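PDB 4LRV: DNA sulfur modification protein DndE from Escherichia coli, which takes part in DNA phosphorothioation, the sulfur modification of the DNA backbone, probably as a DNA-binding component of the Dnd system. Local coordinates for residues N5-S10 with L61-W66; D15-L20 with D100-L105; F44-E49 with I91-A96. All blocks are in the same frame, centred on the assembly; numbering follows the deposited sequence.

The three contacts tie the small helical DndE chain together around helix 87-103, which carries one segment of interaction 2 and one of interaction 3. Interaction 1, the short two-stranded sheet, meets interaction 3 through W94, with M7 CG 3.3 Å from W94 CZ3 and the W66 and W94 rings edge-to-face. L9, just past strand 6-7 in the same segment, runs into interaction 2, where its CD1 lies 3.5 Å from L17 CD1. Interactions 2 and 3 meet where D100 OD2 comes 3.3 Å from F44 CB. The centres of the contacts lie about 16 to 17 Å apart, and interactions 1 and 2 also face neighbouring subunits.

Interaction 1: residues N5-S10 with L61-W66; sequences NRMALS and LDKITW
The indole of W66 is the packed heart of this contact. Its NE1 donates to M7 O at 2.9 Å, with the acceptor close to the ring plane but the N-H arriving from above the carbonyl plane. The same M7 O also takes a weak bond from L61 N, so two donors share it. Selenomethionine M7 starts in the crowded position between N and carbonyl carbon (chi1 57°) and bends at its next two torsions; its CG lies 3.8 Å from W66 CD1, while SE sits obliquely beside the five-membered ring in a Met-aromatic contact. At the far end of the indole, L9 CD1 touches CH2 at 3.4 Å, and L61 CD1 lies over one face near the rim.

The backbone frame is a minimal antiparallel two-stranded sheet, 6-7 against 61-62, with M7 and L61 as its hydrogen-bonded pair: M7 N reaches L61 O at 3.0 Å, in the carbonyl plane. D62 then takes the N-cap position of helix 63-67, and K63 N, in the helix's first turn, gives an almost perfectly straight 2.7 Å bond to N5 O.

Toward N5 and R6 the packing loosens. R6 and D62 run side by side, but NE and OD1 stay 4.1 Å apart, so at most a charge attraction is likely between them, with no N-H aimed at the oxygen. Both are engaged by a second subunit, R6 NH2 with its E41 and D62 OD1 with its R38. The K63 chain leads off to bond L3 O and P4 O through NZ.

Interaction 2: residues D15-L20 with D100-L105; sequences DQLKKL and DGIAAL
I102 is the side chain that most of this apolar contact closes on. Its CD1 meets two leucine methyls of the facing helix, L20 CD2 at 3.7 Å and L17 CD2 at 3.8 Å, so the tip of the isoleucine sits against both. CG1 is anti to the backbone N (chi1 -157°), which carries CD1 to these leucines and turns CG2 toward Q16. The Q16 chain, extended beyond CG, slides past I102 in the opposite direction, its CB 4.1 Å from I102 CG1 and about as far from CG2. Further along, L20 CD1 and L105 CD1 touch obliquely at 4.1 Å. No hydrogen bond crosses this apolar packing of helix 11-23 against the C-terminal end of helix 87-103. An alanine in place of I102 would remove CG1, CG2 and CD1 and would probably cost the packing against L17, L20 and Q16 that joins the two helices.

The backbone sets these groups in place: Q16 and L20 lie one turn apart on helix 11-23, joined by the L20 N to Q16 O bond, while L105 follows just beyond the end of helix 87-103, where A104 leaves helical geometry.

Helix 28-40 closes in from the same core, its A31 touching L17 and L20, its A35 I102 and its R38 L105. L17 also reaches L9, in the segment next to strand 6-7, and L61 and R6 of another subunit pack on L20 and L105.

Interaction 3: residues F44-E49 with I91-A96; sequences FRYSPE and IKAWAA
Residues 44-49 run without regular helix or strand past helix 87-103, drawing nearest where Y46 CA lies 5.4 Å from A93 CA. Y46 lays its ring across the helix: CG is anti to the backbone N (chi1 175°), and A93 CA sits 3.6 Å above one face, offset toward the rim. A93 CB meets Y46 CG at 3.8 Å and A96 CB meets Y46 CD2 at 3.7 Å, so the small alanines let the ring settle close to the helix backbone. Farther out, K92 crosses the phenol obliquely, its CB 3.8 Å from Y46 CE2 and its CD 3.5 Å from Y46 OH; the hydroxyl bonds D51, also in the loop, and Y46 N donates to Y82 OH.

The contact lays part of the long connection between helix 28-40 and strand 61-62 against helix 87-103 of this mostly helical chain. F44 adds a second aromatic, its CG likewise anti to the backbone N (chi1 178°), with CZ 4.0 Å from A96 CB, and its ring meets H97 edge-to-face.

Interaction 1: residues N5-S10 with L61-W66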
loop_
_atom_site.group_PDB
_atom_site.type_symbol
_atom_site.label_atom_id
_atom_site.label_comp_id
_atom_site.label_asym_id
_atom_site.label_seq_id
_atom_site.Cartn_x
_atom_site.Cartn_y
_atom_site.Cartn_z
ATOM N N ASN A 5 -13.887 -9.051 20.782
ATOM C CA ASN A 5 -12.772 -9.454 19.921
ATOM C C ASN A 5 -13.179 -9.605 18.453
ATOM O O ASN A 5 -12.356 -9.430 17.552
ATOM C CB ASN A 5 -12.151 -10.766 20.428
ATOM C CG ASN A 5 -13.093 -11.964 20.280
ATOM O OD1 ASN A 5 -12.690 -13.032 19.800
ATOM N ND2 ASN A 5 -14.354 -11.792 20.691
ATOM N N ARG A 6 -14.444 -9.946 18.218
ATOM C CA ARG A 6 -14.949 -10.102 16.859
ATOM C C ARG A 6 -16.429 -9.734 16.725
ATOM O O ARG A 6 -17.197 -9.825 17.681
ATOM C CB ARG A 6 -14.668 -11.508 16.308
ATOM C CG ARG A 6 -15.115 -12.633 17.187
ATOM C CD ARG A 6 -14.929 -13.950 16.490
ATOM N NE ARG A 6 -13.736 -14.678 16.919
ATOM C CZ ARG A 6 -13.658 -16.010 16.937
ATOM N NH1 ARG A 6 -14.698 -16.741 16.555
ATOM N NH2 ARG A 6 -12.552 -16.614 17.355
HETATM N N MSE A 7 -16.815 -9.297 15.529
HETATM C CA MSE A 7 -18.187 -8.861 15.304
HETATM C C MSE A 7 -18.592 -8.999 13.860
HETATM O O MSE A 7 -17.744 -9.189 12.989
HETATM C CB MSE A 7 -18.376 -7.405 15.737
HETATM C CG MSE A 7 -17.459 -6.434 15.062
HETATM SE SE MSE A 7 -16.134 -5.692 16.289
HETATM C CE MSE A 7 -14.893 -7.139 16.283
ATOM N N ALA A 8 -19.897 -8.890 13.626
ATOM C CA ALA A 8 -20.471 -8.938 12.290
ATOM C C ALA A 8 -21.283 -7.671 11.996
ATOM O O ALA A 8 -21.769 -7.015 12.913
ATOM C CB ALA A 8 -21.347 -10.179 12.135
ATOM N N LEU A 9 -21.406 -7.328 10.715
ATOM C CA LEU A 9 -22.322 -6.284 10.273
ATOM C C LEU A 9 -23.662 -6.903 9.868
ATOM O O LEU A 9 -23.859 -8.107 9.991
ATOM C CB LEU A 9 -21.711 -5.508 9.101
ATOM C CG LEU A 9 -20.533 -4.635 9.526
ATOM C CD1 LEU A 9 -19.840 -4.016 8.337
ATOM C CD2 LEU A 9 -20.998 -3.554 10.485
ATOM N N SER A 10 -24.594 -6.088 9.395
ATOM C CA SER A 10 -25.841 -6.649 8.888
ATOM C C SER A 10 -25.638 -7.094 7.453
ATOM O O SER A 10 -24.639 -6.734 6.809
ATOM C CB SER A 10 -26.997 -5.660 9.002
ATOM O OG SER A 10 -26.765 -4.494 8.237
ATOM N N LEU A 61 -15.810 -11.218 11.628
ATOM C CA LEU A 61 -14.379 -10.929 11.519
ATOM C C LEU A 61 -13.820 -10.371 12.807
ATOM O O LEU A 61 -14.535 -9.741 13.571
ATOM C CB LEU A 61 -14.107 -9.941 10.386
ATOM C CG LEU A 61 -14.716 -10.291 9.034
ATOM C CD1 LEU A 61 -14.580 -9.119 8.100
ATOM C CD2 LEU A 61 -14.099 -11.563 8.440
ATOM N N ASP A 62 -12.537 -10.604 13.040
ATOM C CA ASP A 62 -11.827 -9.990 14.158
ATOM C C ASP A 62 -11.924 -8.476 14.143
ATOM O O ASP A 62 -11.880 -7.842 13.083
ATOM C CB ASP A 62 -10.345 -10.371 14.130
ATOM C CG ASP A 62 -10.125 -11.859 14.172
ATOM O OD1 ASP A 62 -10.935 -12.578 14.791
ATOM O OD2 ASP A 62 -9.124 -12.312 13.579
ATOM N N LYS A 63 -12.038 -7.898 15.329
ATOM C CA LYS A 63 -12.007 -6.451 15.491
ATOM C C LYS A 63 -10.839 -5.793 14.761
ATOM O O LYS A 63 -10.995 -4.718 14.187
ATOM C CB LYS A 63 -11.967 -6.084 16.973
ATOM C CG LYS A 63 -12.159 -4.592 17.233
ATOM C CD LYS A 63 -12.505 -4.316 18.690
ATOM C CE LYS A 63 -11.382 -4.740 19.635
ATOM N NZ LYS A 63 -11.934 -5.105 20.957
ATOM N N ILE A 64 -9.683 -6.447 14.768
ATOM C CA ILE A 64 -8.483 -5.873 14.172
ATOM C C ILE A 64 -8.605 -5.860 12.661
ATOM O O ILE A 64 -8.160 -4.922 11.997
ATOM C CB ILE A 64 -7.212 -6.621 14.582
ATOM C CG1 ILE A 64 -7.278 -7.014 16.055
ATOM C CG2 ILE A 64 -5.983 -5.741 14.313
ATOM C CD1 ILE A 64 -5.948 -7.495 16.628
ATOM N N THR A 65 -9.223 -6.905 12.129
ATOM C CA THR A 65 -9.525 -6.976 10.715
ATOM C C THR A 65 -10.431 -5.818 10.303
ATOM O O THR A 65 -10.154 -5.138 9.316
ATOM C CB THR A 65 -10.209 -8.304 10.345
ATOM O OG1 THR A 65 -9.470 -9.397 10.898
ATOM C CG2 THR A 65 -10.269 -8.458 8.850
ATOM N N TRP A 66 -11.511 -5.608 11.055
ATOM C CA TRP A 66 -12.439 -4.531 10.748
ATOM C C TRP A 66 -11.784 -3.168 10.908
ATOM O O TRP A 66 -11.875 -2.324 10.009
ATOM C CB TRP A 66 -13.676 -4.572 11.646
ATOM C CG TRP A 66 -14.716 -5.610 11.305
ATOM C CD1 TRP A 66 -15.101 -6.654 12.090
ATOM C CD2 TRP A 66 -15.527 -5.678 10.124
ATOM N NE1 TRP A 66 -16.082 -7.376 11.470
ATOM C CE2 TRP A 66 -16.368 -6.800 10.262
ATOM C CE3 TRP A 66 -15.620 -4.903 8.957
ATOM C CZ2 TRP A 66 -17.296 -7.170 9.283
ATOM C CZ3 TRP A 66 -16.546 -5.271 7.985
ATOM C CH2 TRP A 66 -17.367 -6.401 8.155
#

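Interaction 2: residues D15-L20 with D100-L105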
loop_
_atom_site.group_PDB
_atom_site.type_symbol
_atom_site.label_atom_id
_atom_site.label_comp_id
_atom_site.label_asym_id
_atom_site.label_seq_id
_atom_site.Cartn_x
_atom_site.Cartn_y
_atom_site.Cartn_z
ATOM N N ASP A 15 -23.690 -6.079 1.878
ATOM C CA ASP A 15 -24.022 -5.975 0.470
ATOM C C ASP A 15 -23.654 -4.619 -0.136
ATOM O O ASP A 15 -23.164 -4.555 -1.261
ATOM C CB ASP A 15 -25.508 -6.285 0.266
ATOM C CG ASP A 15 -25.877 -6.378 -1.185
ATOM O OD1 ASP A 15 -24.998 -6.721 -2.020
ATOM O OD2 ASP A 15 -27.054 -6.102 -1.494
ATOM N N GLN A 16 -23.874 -3.541 0.611
ATOM C CA GLN A 16 -23.463 -2.208 0.154
ATOM C C GLN A 16 -21.947 -2.033 0.180
ATOM O O GLN A 16 -21.387 -1.361 -0.677
ATOM C CB GLN A 16 -24.113 -1.115 0.982
ATOM C CG GLN A 16 -25.628 -1.055 0.899
ATOM C CD GLN A 16 -26.177 -0.022 1.847
ATOM O OE1 GLN A 16 -26.573 -0.340 2.977
ATOM N NE2 GLN A 16 -26.164 1.235 1.416
ATOM N N LEU A 17 -21.279 -2.639 1.151
ATOM C CA LEU A 17 -19.816 -2.628 1.161
ATOM C C LEU A 17 -19.252 -3.307 -0.086
ATOM O O LEU A 17 -18.304 -2.803 -0.690
ATOM C CB LEU A 17 -19.259 -3.268 2.437
ATOM C CG LEU A 17 -19.617 -2.540 3.737
ATOM C CD1 LEU A 17 -19.288 -3.408 4.940
ATOM C CD2 LEU A 17 -18.901 -1.211 3.836
ATOM N N LYS A 18 -19.864 -4.426 -0.477
ATOM C CA LYS A 18 -19.458 -5.195 -1.648
ATOM C C LYS A 18 -19.551 -4.382 -2.944
ATOM O O LYS A 18 -18.701 -4.514 -3.825
ATOM C CB LYS A 18 -20.315 -6.464 -1.771
ATOM C CG LYS A 18 -20.118 -7.221 -3.093
ATOM C CD LYS A 18 -21.269 -8.150 -3.430
ATOM C CE LYS A 18 -21.208 -8.556 -4.900
ATOM N NZ LYS A 18 -22.345 -9.447 -5.296
ATOM N N LYS A 19 -20.590 -3.554 -3.053
ATOM C CA LYS A 19 -20.864 -2.795 -4.273
ATOM C C LYS A 19 -19.910 -1.637 -4.402
ATOM O O LYS A 19 -19.462 -1.330 -5.493
ATOM C CB LYS A 19 -22.299 -2.285 -4.301
ATOM C CG LYS A 19 -23.316 -3.383 -4.465
ATOM C CD LYS A 19 -24.724 -2.852 -4.300
ATOM C CE LYS A 19 -25.685 -3.984 -4.036
ATOM N NZ LYS A 19 -26.904 -3.853 -4.866
ATOM N N LEU A 20 -19.611 -0.996 -3.278
ATOM C CA LEU A 20 -18.604 0.051 -3.244
ATOM C C LEU A 20 -17.270 -0.514 -3.720
ATOM O O LEU A 20 -16.574 0.112 -4.505
ATOM C CB LEU A 20 -18.462 0.621 -1.833
ATOM C CG LEU A 20 -17.371 1.681 -1.659
ATOM C CD1 LEU A 20 -17.725 2.921 -2.475
ATOM C CD2 LEU A 20 -17.154 2.020 -0.189
ATOM N N ASP A 100 -25.075 3.694 8.337
ATOM C CA ASP A 100 -25.422 5.084 8.051
ATOM C C ASP A 100 -24.378 5.721 7.127
ATOM O O ASP A 100 -24.713 6.229 6.069
ATOM C CB ASP A 100 -25.571 5.872 9.349
ATOM C CG ASP A 100 -25.834 7.335 9.105
ATOM O OD1 ASP A 100 -26.980 7.670 8.727
ATOM O OD2 ASP A 100 -24.895 8.149 9.284
ATOM N N GLY A 101 -23.107 5.657 7.534
ATOM C CA GLY A 101 -21.980 6.091 6.702
ATOM C C GLY A 101 -21.994 5.588 5.260
ATOM O O GLY A 101 -21.766 6.364 4.334
ATOM N N ILE A 102 -22.269 4.298 5.070
ATOM C CA ILE A 102 -22.321 3.705 3.723
ATOM C C ILE A 102 -23.623 3.969 2.945
ATOM O O ILE A 102 -23.595 4.048 1.722
ATOM C CB ILE A 102 -21.998 2.180 3.736
ATOM C CG1 ILE A 102 -21.505 1.717 2.364
ATOM C CG2 ILE A 102 -23.189 1.346 4.198
ATOM C CD1 ILE A 102 -20.030 1.998 2.120
ATOM N N ALA A 103 -24.753 4.113 3.641
ATOM C CA ALA A 103 -26.009 4.499 2.988
ATOM C C ALA A 103 -25.878 5.863 2.310
ATOM O O ALA A 103 -26.538 6.150 1.310
ATOM C CB ALA A 103 -27.142 4.526 3.991
ATOM N N ALA A 104 -25.003 6.696 2.864
ATOM C CA ALA A 104 -24.790 8.050 2.380
ATOM C C ALA A 104 -24.170 8.096 0.975
ATOM O O ALA A 104 -23.650 9.134 0.559
ATOM C CB ALA A 104 -23.927 8.822 3.382
ATOM N N LEU A 105 -24.228 6.975 0.252
ATOM C CA LEU A 105 -23.638 6.881 -1.084
ATOM C C LEU A 105 -24.654 6.361 -2.106
ATOM O O LEU A 105 -24.323 5.550 -2.978
ATOM C CB LEU A 105 -22.385 5.994 -1.066
ATOM C CG LEU A 105 -21.267 6.243 -0.033
ATOM C CD1 LEU A 105 -20.254 5.100 -0.048
ATOM C CD2 LEU A 105 -20.544 7.575 -0.225
#

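Interaction 3: residues F44-E49 with I91-A96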
loop_
_atom_site.group_PDB
_atom_site.type_symbol
_atom_site.label_atom_id
_atom_site.label_comp_id
_atom_site.label_asym_id
_atom_site.label_seq_id
_atom_site.Cartn_x
_atom_site.Cartn_y
_atom_site.Cartn_z
ATOM N N PHE A 44 -26.203 11.732 12.614
ATOM C CA PHE A 44 -26.694 10.428 12.990
ATOM C C PHE A 44 -26.132 10.002 14.350
ATOM O O PHE A 44 -24.974 10.253 14.653
ATOM C CB PHE A 44 -26.372 9.386 11.919
ATOM C CG PHE A 44 -26.818 8.007 12.284
ATOM C CD1 PHE A 44 -28.094 7.573 11.959
ATOM C CD2 PHE A 44 -25.973 7.153 12.989
ATOM C CE1 PHE A 44 -28.518 6.300 12.309
ATOM C CE2 PHE A 44 -26.387 5.887 13.349
ATOM C CZ PHE A 44 -27.666 5.458 13.008
ATOM N N ARG A 45 -26.987 9.386 15.164
ATOM C CA ARG A 45 -26.596 8.814 16.441
ATOM C C ARG A 45 -27.433 7.576 16.705
ATOM O O ARG A 45 -28.661 7.585 16.542
ATOM C CB ARG A 45 -26.790 9.802 17.592
ATOM C CG ARG A 45 -25.789 10.950 17.675
ATOM C CD ARG A 45 -24.380 10.465 17.964
ATOM N NE ARG A 45 -23.443 11.580 18.079
ATOM C CZ ARG A 45 -22.860 12.200 17.052
ATOM N NH1 ARG A 45 -23.116 11.831 15.802
ATOM N NH2 ARG A 45 -22.025 13.206 17.275
ATOM N N TYR A 46 -26.764 6.508 17.109
ATOM C CA TYR A 46 -27.455 5.320 17.552
ATOM C C TYR A 46 -28.218 5.594 18.851
ATOM O O TYR A 46 -27.783 6.381 19.688
ATOM C CB TYR A 46 -26.466 4.168 17.749
ATOM C CG TYR A 46 -27.102 2.923 18.322
ATOM C CD1 TYR A 46 -27.144 2.714 19.698
ATOM C CD2 TYR A 46 -27.679 1.968 17.490
ATOM C CE1 TYR A 46 -27.729 1.579 20.231
ATOM C CE2 TYR A 46 -28.275 0.825 18.017
ATOM C CZ TYR A 46 -28.290 0.634 19.386
ATOM O OH TYR A 46 -28.875 -0.492 19.926
ATOM N N SER A 47 -29.350 4.922 19.012
ATOM C CA SER A 47 -30.070 4.936 20.269
ATOM C C SER A 47 -30.769 3.580 20.426
ATOM O O SER A 47 -31.432 3.120 19.503
ATOM C CB SER A 47 -31.064 6.096 20.305
ATOM O OG SER A 47 -31.486 6.349 21.628
ATOM N N PRO A 48 -30.632 2.945 21.603
ATOM C CA PRO A 48 -31.031 1.541 21.729
ATOM C C PRO A 48 -32.536 1.325 21.665
ATOM O O PRO A 48 -32.989 0.255 21.256
ATOM C CB PRO A 48 -30.480 1.136 23.103
ATOM C CG PRO A 48 -30.466 2.409 23.887
ATOM C CD PRO A 48 -30.233 3.530 22.899
ATOM N N GLU A 49 -33.309 2.335 22.041
ATOM C CA GLU A 49 -34.767 2.182 22.077
ATOM C C GLU A 49 -35.424 2.327 20.693
ATOM O O GLU A 49 -36.640 2.335 20.580
ATOM C CB GLU A 49 -35.390 3.136 23.116
ATOM C CG GLU A 49 -35.705 4.562 22.615
ATOM C CD GLU A 49 -34.515 5.258 21.973
ATOM O OE1 GLU A 49 -33.429 5.242 22.575
ATOM O OE2 GLU A 49 -34.669 5.820 20.866
ATOM N N ILE A 91 -21.771 -2.885 19.892
ATOM C CA ILE A 91 -21.695 -3.524 18.585
ATOM C C ILE A 91 -22.780 -2.986 17.657
ATOM O O ILE A 91 -22.493 -2.604 16.515
ATOM C CB ILE A 91 -21.803 -5.066 18.667
ATOM C CG1 ILE A 91 -20.916 -5.605 19.795
ATOM C CG2 ILE A 91 -21.412 -5.691 17.314
ATOM C CD1 ILE A 91 -21.281 -7.012 20.239
ATOM N N LYS A 92 -24.017 -2.950 18.146
ATOM C CA LYS A 92 -25.131 -2.381 17.381
ATOM C C LYS A 92 -24.826 -0.930 16.985
ATOM O O LYS A 92 -25.065 -0.538 15.848
ATOM C CB LYS A 92 -26.431 -2.450 18.181
ATOM C CG LYS A 92 -27.009 -3.853 18.341
ATOM C CD LYS A 92 -28.111 -3.890 19.389
ATOM C CE LYS A 92 -28.964 -5.155 19.240
ATOM N NZ LYS A 92 -29.887 -5.365 20.399
ATOM N N ALA A 93 -24.274 -0.151 17.917
ATOM C CA ALA A 93 -23.931 1.244 17.654
ATOM C C ALA A 93 -22.859 1.383 16.572
ATOM O O ALA A 93 -23.030 2.178 15.648
ATOM C CB ALA A 93 -23.502 1.936 18.924
ATOM N N TRP A 94 -21.774 0.607 16.683
ATOM C CA TRP A 94 -20.720 0.575 15.647
ATOM C C TRP A 94 -21.307 0.179 14.288
ATOM O O TRP A 94 -21.040 0.828 13.287
ATOM C CB TRP A 94 -19.539 -0.358 16.026
ATOM C CG TRP A 94 -18.612 -0.661 14.842
ATOM C CD1 TRP A 94 -17.712 0.184 14.281
ATOM C CD2 TRP A 94 -18.545 -1.881 14.073
ATOM N NE1 TRP A 94 -17.083 -0.424 13.217
ATOM C CE2 TRP A 94 -17.576 -1.689 13.069
ATOM C CE3 TRP A 94 -19.209 -3.114 14.142
ATOM C CZ2 TRP A 94 -17.251 -2.680 12.135
ATOM C CZ3 TRP A 94 -18.895 -4.093 13.216
ATOM C CH2 TRP A 94 -17.917 -3.873 12.223
ATOM N N ALA A 95 -22.114 -0.878 14.268
ATOM C CA ALA A 95 -22.772 -1.337 13.040
ATOM C C ALA A 95 -23.736 -0.307 12.448
ATOM O O ALA A 95 -23.722 -0.059 11.246
ATOM C CB ALA A 95 -23.489 -2.662 13.278
ATOM N N ALA A 96 -24.568 0.294 13.293
ATOM C CA ALA A 96 -25.496 1.311 12.835
ATOM C C ALA A 96 -24.745 2.456 12.148
ATOM O O ALA A 96 -25.179 2.940 11.097
ATOM C CB ALA A 96 -26.341 1.828 13.992
#